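Local coordinates for protein oxidoreductase, putative (Neosartorya fumigata, PDB 6SKX) that acts as a fungal reductive aminase, probably using NADPH to reduce imines formed from carbonyl compounds and amines, at residues A[86-91]-A[111-116]; A[90-95]-A[165-170]; A[115-120]-A[129-134]. All blocks are in the same frame, centred on the assembly; numbering follows the deposited sequence.

How the contacts relate
All three contacts lie largely in buried parts of the protein, but they differ in chemistry. Contact 1 is parallel sheet core, regular backbone bonding with a polar cluster at its C-terminal end and one exposed arginine at the other. Contact 3 shares strand 111-118 and Gly115 and Gly116 with it, and continues the same sheet through an antiparallel pair whose glycines admit larger neighbours. Contact 2 shares Leu90 and Thr91 with contact 1, then leaves the sheet: a loop meets helix 162-188 mainly through apolar and van der Waals packing, without direct hydrogen bonding between its segments. Contacts 2 and 3 also touch the second subunit, whereas contact 1 does not.

Contact 1 of 3, residues A[86-91]-A[111-116]; sequences TIINLT and RYVHGG
Tyr112 and His114 lean over to Asn89 on the sheet face that also carries Ile87. Asn89 CB packs 3.9 Å from Tyr112 CZ. CG stands anti to the backbone N (chi1 -174°), so the amide rises over its own strand and on toward Thr91, and the tyrosine spans the gap with its ring, whose plane is 83° from that of the amide. ND2 points a hydrogen at Tyr112 OH (2.9 Å), although the modelled place of this hydroxyl is less certain. The other tip, OD1, turns forward, past the strand end: it accepts Thr91 OG1 in the carbonyl plane at 2.7 Å and Thr91 N from above that plane, closing an Asx turn. The backbone O of Asn89 sits 3.2 Å above the centre of the His114 ring while accepting Gly115 N.

Strands 86-89 and 111-116 run parallel, their axes 19° apart, as in a beta-alpha-beta crossover; the connecting helix 95-106 covers this face through Ala98, Leu101, Ser102 and Phe105. Ile87 N and O bond to Arg111 O and Val113 N, and Asn89 N to Val113 O. On the reverse face Ile88 CD1 rests 3.6 Å from Val113 CG1, and Leu90 CD2 lies 3.4 Å from the bare CA of Gly115. At the N-terminal end Arg111 bends at chi3, and its NH2 donates in a nearly straight bond to Thr86 OG1 (2.9 Å), which lies at the edge of the guanidinium, near its plane.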
loop_
_atom_site.group_PDB
_atom_site.type_symbol
_atom_site.label_atom_id
_atom_site.label_comp_id
_atom_site.label_asym_id
_atom_site.label_seq_id
_atom_site.Cartn_x
_atom_site.Cartn_y
_atom_site.Cartn_z
ATOM N N THR A 86 -2.062 10.725 -36.767
ATOM C CA THR A 86 -2.630 10.370 -35.449
ATOM C C THR A 86 -1.485 10.176 -34.451
ATOM O O THR A 86 -0.652 9.312 -34.659
ATOM C CB THR A 86 -3.495 9.123 -35.524
ATOM O OG1 THR A 86 -4.520 9.370 -36.485
ATOM C CG2 THR A 86 -4.062 8.763 -34.163
ATOM N N ILE A 87 -1.449 10.984 -33.404
ATOM C CA ILE A 87 -0.375 10.945 -32.378
ATOM C C ILE A 87 -0.933 10.284 -31.116
ATOM O O ILE A 87 -2.030 10.666 -30.644
ATOM C CB ILE A 87 0.144 12.364 -32.164
ATOM C CG1 ILE A 87 0.771 12.865 -33.471
ATOM C CG2 ILE A 87 1.092 12.408 -30.987
ATOM C CD1 ILE A 87 1.333 14.242 -33.386
ATOM N N ILE A 88 -0.243 9.245 -30.657
ATOM C CA ILE A 88 -0.517 8.601 -29.350
ATOM C C ILE A 88 0.672 8.916 -28.449
ATOM O O ILE A 88 1.751 8.350 -28.684
ATOM C CB ILE A 88 -0.724 7.085 -29.501
ATOM C CG1 ILE A 88 -1.712 6.719 -30.621
ATOM C CG2 ILE A 88 -1.116 6.511 -28.151
ATOM C CD1 ILE A 88 -3.137 7.217 -30.440
ATOM N N ASN A 89 0.507 9.824 -27.488
ATOM C CA ASN A 89 1.620 10.197 -26.576
ATOM C C ASN A 89 1.470 9.454 -25.228
ATOM O O ASN A 89 0.496 9.739 -24.491
ATOM C CB ASN A 89 1.695 11.714 -26.470
ATOM C CG ASN A 89 2.884 12.191 -25.667
ATOM O OD1 ASN A 89 3.835 11.439 -25.426
ATOM N ND2 ASN A 89 2.845 13.457 -25.286
ATOM N N LEU A 90 2.385 8.513 -24.948
ATOM C CA LEU A 90 2.436 7.653 -23.712
ATOM C C LEU A 90 3.516 8.152 -22.740
ATOM O O LEU A 90 3.774 7.482 -21.695
ATOM C CB LEU A 90 2.704 6.196 -24.131
ATOM C CG LEU A 90 1.667 5.618 -25.094
ATOM C CD1 LEU A 90 1.999 4.174 -25.456
ATOM C CD2 LEU A 90 0.268 5.692 -24.503
ATOM N N THR A 91 4.115 9.300 -23.047
ATOM C CA THR A 91 5.071 10.026 -22.170
ATOM C C THR A 91 4.399 10.489 -20.868
ATOM O O THR A 91 3.357 11.199 -20.931
ATOM C CB THR A 91 5.670 11.210 -22.925
ATOM O OG1 THR A 91 6.107 10.668 -24.178
ATOM C CG2 THR A 91 6.801 11.835 -22.146
ATOM N N ARG A 111 -4.437 14.663 -35.060
ATOM C CA ARG A 111 -5.352 14.219 -33.967
ATOM C C ARG A 111 -4.495 13.671 -32.809
ATOM O O ARG A 111 -3.384 13.152 -33.084
ATOM C CB ARG A 111 -6.309 13.166 -34.510
ATOM C CG ARG A 111 -7.364 13.709 -35.465
ATOM C CD ARG A 111 -8.275 12.622 -36.059
ATOM N NE ARG A 111 -7.553 11.409 -36.430
ATOM C CZ ARG A 111 -8.091 10.279 -36.862
ATOM N NH1 ARG A 111 -9.396 10.130 -36.972
ATOM N NH2 ARG A 111 -7.301 9.271 -37.169
ATOM N N TYR A 112 -4.962 13.791 -31.557
ATOM C CA TYR A 112 -4.142 13.533 -30.342
ATOM C C TYR A 112 -4.890 12.700 -29.306
ATOM O O TYR A 112 -6.028 13.027 -28.919
ATOM C CB TYR A 112 -3.723 14.856 -29.702
ATOM C CG TYR A 112 -2.695 14.742 -28.608
ATOM C CD1 TYR A 112 -3.064 14.522 -27.290
ATOM C CD2 TYR A 112 -1.350 14.913 -28.878
ATOM C CE1 TYR A 112 -2.119 14.471 -26.272
ATOM C CE2 TYR A 112 -0.395 14.881 -27.867
ATOM C CZ TYR A 112 -0.781 14.662 -26.554
ATOM O OH TYR A 112 0.162 14.584 -25.552
ATOM N N VAL A 113 -4.261 11.615 -28.864
ATOM C CA VAL A 113 -4.682 10.912 -27.629
ATOM C C VAL A 113 -3.458 10.717 -26.754
ATOM O O VAL A 113 -2.391 10.422 -27.296
ATOM C CB VAL A 113 -5.506 9.630 -27.871
ATOM C CG1 VAL A 113 -5.837 9.365 -29.321
ATOM C CG2 VAL A 113 -4.964 8.418 -27.167
ATOM N N HIS A 114 -3.634 10.955 -25.455
ATOM C CA HIS A 114 -2.605 10.727 -24.408
ATOM C C HIS A 114 -2.848 9.359 -23.766
ATOM O O HIS A 114 -4.047 8.925 -23.699
ATOM C CB HIS A 114 -2.593 11.879 -23.384
ATOM C CG HIS A 114 -1.220 12.106 -22.849
ATOM N ND1 HIS A 114 -0.658 11.272 -21.894
ATOM C CD2 HIS A 114 -0.252 12.969 -23.197
ATOM C CE1 HIS A 114 0.573 11.659 -21.649
ATOM N NE2 HIS A 114 0.853 12.689 -22.435
ATOM N N GLY A 115 -1.776 8.685 -23.332
ATOM C CA GLY A 115 -1.885 7.421 -22.574
ATOM C C GLY A 115 -1.006 7.407 -21.326
ATOM O O GLY A 115 0.060 8.079 -21.323
ATOM N N GLY A 116 -1.482 6.702 -20.289
ATOM C CA GLY A 116 -0.725 6.253 -19.105
ATOM C C GLY A 116 -0.539 4.739 -19.139
ATOM O O GLY A 116 -1.571 3.976 -19.055
#

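Contact 2 of 3, residues A[90-95]-A[165-170]; sequences LTNGTP and LHDLAL
The amide of Asn92 and the carboxylate of Asp167 approach through their tips, with planes 83° apart. ND2 lies 3.7 Å from Asp167 OD2, too long for a hydrogen bond, and the side chains cross at about a right angle. With CG anti to the backbone N (chi1 171°), the Asn92 amide extends toward the helix, although its CB does not point there. Its nitrogen also meets a methyl group, Leu168 CD2, at 4.0 Å. The stronger polar partner of this amide is elsewhere: OD1 accepts from Asn240 ND2 of the second subunit.

Leu168 is the apolar wedge of the contact. Its CD1 comes 3.7 Å from Gly93 O and 4.0 Å from Pro95 CD, so one methyl touches the loop both before and after Thr94, while CD2 faces the amide. Gly93 O is satisfied by Ser164 OG, from the turn of the helix just before Leu165. The pyrrolidine ring of Pro95 leans on the helix backbone: CG lies 3.7 Å from Leu165 N and 3.9 Å from Leu165 CB.

Thr94 CB points away from helix 162-188, and its OG1 caps a backbone N at the start of helix 95-106. Gln97 OE1 in return accepts from Thr94 N, a pairing consistent with a capping box. Asn92 is one of the residues seen to bind NADP(+), though no cofactor is bound to this chain, and the loop leaves the C-terminal end of parallel strand 86-89. The arrangement is that of a Rossmann-type cofactor loop, here packed against the first turns of the long helix that leads from the nucleotide-binding domain into the helical C-terminal domain, at the subunit interface.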
loop_
_atom_site.group_PDB
_atom_site.type_symbol
_atom_site.label_atom_id
_atom_site.label_comp_id
_atom_site.label_asym_id
_atom_site.label_seq_id
_atom_site.Cartn_x
_atom_site.Cartn_y
_atom_site.Cartn_z
ATOM N N LEU A 90 2.385 8.513 -24.948
ATOM C CA LEU A 90 2.436 7.653 -23.712
ATOM C C LEU A 90 3.516 8.152 -22.740
ATOM O O LEU A 90 3.774 7.482 -21.695
ATOM C CB LEU A 90 2.704 6.196 -24.131
ATOM C CG LEU A 90 1.667 5.618 -25.094
ATOM C CD1 LEU A 90 1.999 4.174 -25.456
ATOM C CD2 LEU A 90 0.268 5.692 -24.503
ATOM N N THR A 91 4.115 9.300 -23.047
ATOM C CA THR A 91 5.071 10.026 -22.170
ATOM C C THR A 91 4.399 10.489 -20.868
ATOM O O THR A 91 3.357 11.199 -20.931
ATOM C CB THR A 91 5.670 11.210 -22.925
ATOM O OG1 THR A 91 6.107 10.668 -24.178
ATOM C CG2 THR A 91 6.801 11.835 -22.146
ATOM N N ASN A 92 5.013 10.139 -19.735
ATOM C CA ASN A 92 4.568 10.503 -18.362
ATOM C C ASN A 92 4.606 12.030 -18.238
ATOM O O ASN A 92 5.645 12.606 -18.614
ATOM C CB ASN A 92 5.449 9.863 -17.280
ATOM C CG ASN A 92 5.125 10.404 -15.895
ATOM O OD1 ASN A 92 5.883 11.193 -15.326
ATOM N ND2 ASN A 92 3.978 10.019 -15.355
ATOM N N GLY A 93 3.518 12.644 -17.758
ATOM C CA GLY A 93 3.517 14.032 -17.259
ATOM C C GLY A 93 2.191 14.404 -16.634
ATOM O O GLY A 93 1.402 13.482 -16.301
ATOM N N THR A 94 1.917 15.705 -16.530
ATOM C CA THR A 94 0.698 16.264 -15.866
ATOM C C THR A 94 -0.427 16.500 -16.864
ATOM O O THR A 94 -0.204 16.601 -18.069
ATOM C CB THR A 94 1.007 17.596 -15.188
ATOM O OG1 THR A 94 1.363 18.457 -16.268
ATOM C CG2 THR A 94 2.142 17.489 -14.193
ATOM N N PRO A 95 -1.687 16.526 -16.392
ATOM C CA PRO A 95 -2.818 16.880 -17.245
ATOM C C PRO A 95 -2.646 18.197 -18.022
ATOM O O PRO A 95 -3.014 18.263 -19.188
ATOM C CB PRO A 95 -4.004 16.941 -16.259
ATOM C CG PRO A 95 -3.607 15.951 -15.159
ATOM C CD PRO A 95 -2.102 16.085 -15.049
ATOM N N LEU A 165 -4.228 12.267 -15.360
ATOM C CA LEU A 165 -4.739 12.455 -13.971
ATOM C C LEU A 165 -4.869 11.082 -13.314
ATOM O O LEU A 165 -4.420 10.946 -12.181
ATOM C CB LEU A 165 -6.089 13.174 -13.956
ATOM C CG LEU A 165 -6.657 13.491 -12.569
ATOM C CD1 LEU A 165 -5.750 14.441 -11.791
ATOM C CD2 LEU A 165 -8.065 14.072 -12.685
ATOM N N HIS A 166 -5.493 10.128 -14.004
ATOM C CA HIS A 166 -5.688 8.740 -13.516
ATOM C C HIS A 166 -4.319 8.066 -13.313
ATOM O O HIS A 166 -4.130 7.376 -12.301
ATOM C CB HIS A 166 -6.629 7.978 -14.456
ATOM C CG HIS A 166 -8.059 8.337 -14.278
ATOM N ND1 HIS A 166 -8.553 9.586 -14.623
ATOM C CD2 HIS A 166 -9.113 7.624 -13.810
ATOM C CE1 HIS A 166 -9.848 9.625 -14.364
ATOM N NE2 HIS A 166 -10.217 8.436 -13.855
ATOM N N ASP A 167 -3.379 8.299 -14.217
ATOM C CA ASP A 167 -2.039 7.666 -14.195
ATOM C C ASP A 167 -1.358 8.117 -12.901
ATOM O O ASP A 167 -0.992 7.260 -12.101
ATOM C CB ASP A 167 -1.290 7.977 -15.498
ATOM C CG ASP A 167 0.175 7.568 -15.548
ATOM O OD1 ASP A 167 0.579 6.670 -14.790
ATOM O OD2 ASP A 167 0.909 8.178 -16.328
ATOM N N LEU A 168 -1.216 9.421 -12.693
ATOM C CA LEU A 168 -0.602 10.000 -11.470
ATOM C C LEU A 168 -1.361 9.554 -10.212
ATOM O O LEU A 168 -0.713 9.206 -9.236
ATOM C CB LEU A 168 -0.600 11.522 -11.605
ATOM C CG LEU A 168 0.269 12.055 -12.736
ATOM C CD1 LEU A 168 0.115 13.562 -12.837
ATOM C CD2 LEU A 168 1.728 11.669 -12.535
ATOM N N ALA A 169 -2.688 9.481 -10.236
ATOM C CA ALA A 169 -3.443 8.951 -9.084
ATOM C C ALA A 169 -2.933 7.543 -8.743
ATOM O O ALA A 169 -2.510 7.332 -7.585
ATOM C CB ALA A 169 -4.926 9.005 -9.341
ATOM N N LEU A 170 -2.890 6.625 -9.708
ATOM C CA LEU A 170 -2.515 5.200 -9.463
ATOM C C LEU A 170 -1.064 5.121 -8.959
ATOM O O LEU A 170 -0.771 4.261 -8.078
ATOM C CB LEU A 170 -2.733 4.363 -10.732
ATOM C CG LEU A 170 -4.188 4.104 -11.147
ATOM C CD1 LEU A 170 -4.242 3.429 -12.522
ATOM C CD2 LEU A 170 -4.929 3.245 -10.128
#

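Contact 3 of 3, residues A[115-120]-A[129-134]; sequences GGIMAT and ALVLYS
Gly115 and Gly116 form the low ground of this antiparallel pair, and Val131, Leu132 and Tyr133 use it. On the face shared with Ile117, Val131 CG1 lies 3.5 Å from Gly116 O, and the Tyr133 ring comes in obliquely, its CD1 4.2 Å from Gly115 CA. The same Val131 methyl sits over one face of the Tyr133 ring, 3.3 Å above its plane and offset toward the rim, so the two fill the hollow at Gly115 together. Gly115 CA stands 3.0 Å from Leu132 O in a CA-H...O contact.

On the reverse face the bump is Met118. Bent at chi2 (-59°) and chi3 (84°), its chain curls back and CE folds over the side of Gly116 that lacks a side chain, 3.7 Å from Gly116 CA, though its exact place is less sure. CB passes 3.3 Å from Leu130 O, and the Met118 and Leu132 side chains cross at about a right angle, Met118 CG 4.1 Å from Leu132 CD1. Beyond the strand end, Ala119 CB meets Ala129 CB at 4.0 Å.

The strands run at 168°. Gly116 and Leu132 bond reciprocally; Met118 N bonds to Leu130 O, whereas the return bond from Leu130 N is weak. This hairpin brings strand 130-135 between strands 111-118 and 152-155 of the sheet. Helix 162-188 covers the Met118 and Leu132 face through Asp167, Leu170 and His166, joined by Trp204 and Leu200 of the second subunit, while on the other face Ile117 packs on Leu90 near Met12 of the cofactor site.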
loop_
_atom_site.group_PDB
_atom_site.type_symbol
_atom_site.label_atom_id
_atom_site.label_comp_id
_atom_site.label_asym_id
_atom_site.label_seq_id
_atom_site.Cartn_x
_atom_site.Cartn_y
_atom_site.Cartn_z
ATOM N N GLY A 115 -1.776 8.685 -23.332
ATOM C CA GLY A 115 -1.885 7.421 -22.574
ATOM C C GLY A 115 -1.006 7.407 -21.326
ATOM O O GLY A 115 0.060 8.079 -21.323
ATOM N N GLY A 116 -1.482 6.702 -20.289
ATOM C CA GLY A 116 -0.725 6.253 -19.105
ATOM C C GLY A 116 -0.539 4.739 -19.139
ATOM O O GLY A 116 -1.571 3.976 -19.055
ATOM N N ILE A 117 0.720 4.296 -19.257
ATOM C CA ILE A 117 1.085 2.857 -19.318
ATOM C C ILE A 117 1.128 2.319 -17.896
ATOM O O ILE A 117 2.049 2.691 -17.153
ATOM C CB ILE A 117 2.438 2.623 -20.011
ATOM C CG1 ILE A 117 2.430 3.130 -21.457
ATOM C CG2 ILE A 117 2.780 1.145 -19.919
ATOM C CD1 ILE A 117 3.796 3.192 -22.079
ATOM N N MET A 118 0.192 1.456 -17.534
ATOM C CA MET A 118 0.132 0.922 -16.144
ATOM C C MET A 118 0.770 -0.474 -16.179
ATOM O O MET A 118 0.052 -1.478 -16.289
ATOM C CB MET A 118 -1.310 0.948 -15.603
ATOM C CG MET A 118 -2.002 2.339 -15.804
ATOM S SD MET A 118 -1.148 3.737 -15.009
ATOM C CE MET A 118 0.107 4.217 -16.174
ATOM N N ALA A 119 2.103 -0.500 -16.207
ATOM C CA ALA A 119 2.888 -1.715 -16.475
ATOM C C ALA A 119 4.372 -1.396 -16.464
ATOM O O ALA A 119 4.758 -0.265 -16.820
ATOM C CB ALA A 119 2.479 -2.310 -17.802
ATOM N N THR A 120 5.154 -2.393 -16.059
ATOM C CA THR A 120 6.606 -2.494 -16.315
ATOM C C THR A 120 6.815 -2.911 -17.770
ATOM O O THR A 120 5.916 -3.465 -18.400
ATOM C CB THR A 120 7.251 -3.531 -15.379
ATOM O OG1 THR A 120 6.639 -4.787 -15.683
ATOM C CG2 THR A 120 7.085 -3.168 -13.922
ATOM N N ALA A 129 -1.154 -6.147 -18.344
ATOM C CA ALA A 129 -0.792 -4.762 -18.718
ATOM C C ALA A 129 -2.069 -3.989 -19.035
ATOM O O ALA A 129 -2.962 -4.537 -19.696
ATOM C CB ALA A 129 0.169 -4.747 -19.890
ATOM N N LEU A 130 -2.112 -2.724 -18.641
ATOM C CA LEU A 130 -3.256 -1.815 -18.901
ATOM C C LEU A 130 -2.709 -0.461 -19.377
ATOM O O LEU A 130 -1.745 0.054 -18.741
ATOM C CB LEU A 130 -4.053 -1.677 -17.592
ATOM C CG LEU A 130 -5.505 -1.232 -17.745
ATOM C CD1 LEU A 130 -6.371 -1.751 -16.604
ATOM C CD2 LEU A 130 -5.600 0.272 -17.821
ATOM N N VAL A 131 -3.325 0.131 -20.406
ATOM C CA VAL A 131 -3.042 1.548 -20.779
ATOM C C VAL A 131 -4.327 2.374 -20.701
ATOM O O VAL A 131 -5.348 1.933 -21.261
ATOM C CB VAL A 131 -2.382 1.634 -22.159
ATOM C CG1 VAL A 131 -1.948 3.061 -22.463
ATOM C CG2 VAL A 131 -1.198 0.686 -22.256
ATOM N N LEU A 132 -4.290 3.519 -20.010
ATOM C CA LEU A 132 -5.423 4.480 -19.956
ATOM C C LEU A 132 -5.232 5.486 -21.091
ATOM O O LEU A 132 -4.079 5.901 -21.291
ATOM C CB LEU A 132 -5.417 5.208 -18.610
ATOM C CG LEU A 132 -5.333 4.312 -17.377
ATOM C CD1 LEU A 132 -4.997 5.133 -16.145
ATOM C CD2 LEU A 132 -6.620 3.548 -17.180
ATOM N N TYR A 133 -6.309 5.827 -21.806
ATOM C CA TYR A 133 -6.278 6.765 -22.960
ATOM C C TYR A 133 -7.371 7.830 -22.847
ATOM O O TYR A 133 -8.519 7.556 -22.362
ATOM C CB TYR A 133 -6.498 6.000 -24.265
ATOM C CG TYR A 133 -5.462 4.962 -24.607
ATOM C CD1 TYR A 133 -4.288 5.329 -25.256
ATOM C CD2 TYR A 133 -5.705 3.604 -24.385
ATOM C CE1 TYR A 133 -3.339 4.374 -25.603
ATOM C CE2 TYR A 133 -4.782 2.640 -24.767
ATOM C CZ TYR A 133 -3.601 3.025 -25.376
ATOM O OH TYR A 133 -2.668 2.094 -25.724
ATOM N N SER A 134 -7.068 9.023 -23.340
ATOM C CA SER A 134 -8.054 10.134 -23.379
ATOM C C SER A 134 -7.659 11.141 -24.464
ATOM O O SER A 134 -6.423 11.245 -24.774
ATOM C CB SER A 134 -8.221 10.779 -21.998
ATOM O OG SER A 134 -7.161 11.670 -21.706
#